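Possible membrane-associated serine protease (Mycobacterium tuberculosis, PDB 3K6Y) cleaves proteins as a membrane-anchored serine protease, represented here by its trypsin-like protease part, and protects the bacterium from oxidative and acidic stress. Local coordinates at the interface of chains A and B. Residues are numbered along the deposited sequence; one frame, centred on the assembly and turned at random. Chains: chain A/B, Possible membrane-associated serine protease.

The interface of chains A and B. Residues chain A 161, 163-164, 234; chain B 53, 233-235.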
# COMPACT_ATOMS: atom_id res chain seq x y z
N TYR A 161 -3.16 8.29 -2.86
CA TYR A 161 -4.24 7.72 -2.06
C TYR A 161 -5.14 8.75 -1.39
O TYR A 161 -6.12 8.39 -0.73
CB TYR A 161 -3.66 6.87 -0.94
CG TYR A 161 -2.71 5.77 -1.34
CD1 TYR A 161 -1.52 5.59 -0.63
CD2 TYR A 161 -3.01 4.88 -2.37
CE1 TYR A 161 -0.63 4.56 -0.91
CE2 TYR A 161 -2.09 3.84 -2.71
CZ TYR A 161 -0.92 3.69 -1.95
OH TYR A 161 -0.05 2.66 -2.26
N ASP A 163 -4.03 10.46 1.10
CA ASP A 163 -3.64 10.43 2.51
C ASP A 163 -3.71 11.82 3.14
O ASP A 163 -3.58 12.83 2.45
CB ASP A 163 -2.20 9.89 2.66
CG ASP A 163 -2.06 8.40 2.34
OD1 ASP A 163 -2.98 7.61 2.64
OD2 ASP A 163 -0.99 8.05 1.78
N PRO A 164 -3.90 11.87 4.47
CA PRO A 164 -3.97 13.15 5.18
C PRO A 164 -2.85 14.17 4.91
O PRO A 164 -3.14 15.35 4.68
CB PRO A 164 -3.97 12.71 6.66
CG PRO A 164 -4.71 11.43 6.63
CD PRO A 164 -4.20 10.74 5.37
N ALA A 234 -2.83 0.44 -1.94
CA ALA A 234 -4.27 0.47 -2.11
C ALA A 234 -4.64 0.79 -3.54
O ALA A 234 -3.85 1.36 -4.31
CB ALA A 234 -4.88 1.51 -1.19
N ARG B 53 2.37 10.16 7.29
CA ARG B 53 1.53 10.29 6.10
C ARG B 53 0.06 10.38 6.50
O ARG B 53 -0.77 10.96 5.79
CB ARG B 53 1.74 9.10 5.18
CG ARG B 53 2.75 9.26 4.08
CD ARG B 53 2.47 8.24 2.97
NE ARG B 53 2.84 6.87 3.36
CZ ARG B 53 2.12 5.78 3.09
NH1 ARG B 53 2.58 4.60 3.46
NH2 ARG B 53 0.94 5.86 2.48
N GLY B 233 1.48 0.37 2.48
CA GLY B 233 0.25 0.76 1.81
C GLY B 233 -0.29 2.13 2.18
O GLY B 233 0.45 3.06 2.55
N ALA B 234 -1.60 2.28 2.06
CA ALA B 234 -2.27 3.54 2.28
C ALA B 234 -2.67 3.69 3.74
O ALA B 234 -2.79 2.71 4.49
CB ALA B 234 -3.51 3.63 1.41
N CYS B 235 -2.92 4.92 4.14
CA CYS B 235 -3.54 5.19 5.43
C CYS B 235 -4.96 4.67 5.42
O CYS B 235 -5.71 4.84 4.44
CB CYS B 235 -3.57 6.69 5.71
SG CYS B 235 -1.90 7.39 5.73
O HOH W 1 -5.59 6.80 2.40
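OD1 of the A:Asp163 carboxylate is held by the backbone N-H of B:Cys235 and by water 1, a worked example of one carboxylate that joins a backbone N-H in the C-terminal tail to an arginine side chain. A:Asp163 OD1 accepts the N-H of B:Cys235, with N 3.1 Å away, on the syn side but well off the carboxylate plane. Water 1 lies 2.7 Å from A:Asp163 OD1 and links it to the carbonyl O of B:Cys235. The other oxygen, A:Asp163 OD2, forms a salt bridge and hydrogen bond with NH2 of B:Arg53 at 3.0 Å. This donor comes from above the carboxylate, while OD2 lies near the guanidinium plane; the two flat groups are turned 54° apart, so the pair is not a coplanar two-bond clasp.

A second-shell grip sets the arginine. Within chain B, NH1 and NH2 of B:Arg53 both hold the carbonyl O of B:Gly233, each nitrogen at 2.8 Å from that oxygen, which fixes the rotation of the guanidinium and leaves NH2 pointing also to A:Asp163. The bend at chi3 (-73°) turns the guanidinium toward that carbonyl.

Apolar contact flanks the charges. The methyl CB of B:Ala234 sits over one face of the A:Tyr161 ring, towards its CG–CD1 rim and 3.5 Å from CD1, and also meets CB of A:Ala234 near the two-fold. At the edge of the polar cluster, van der Waals contacts bring SG of B:Cys235 against the A:Asp163 carboxylate carbon and CD of A:Pro164 beside the backbone O of B:Arg53.

The protease is a monomer, so this two-fold pairing may come from the crystal. In the fold, A:Tyr161, A:Asp163 and A:Pro164 belong to the loop between strands 143-157 and 167-175. They meet the C-terminal tail and 3-10 helix 52-54 of chain B, segments joined by the disulfide expected between B:Cys54 and B:Cys235. The patch centre is about 12 Å from A:His75 of the catalytic triad.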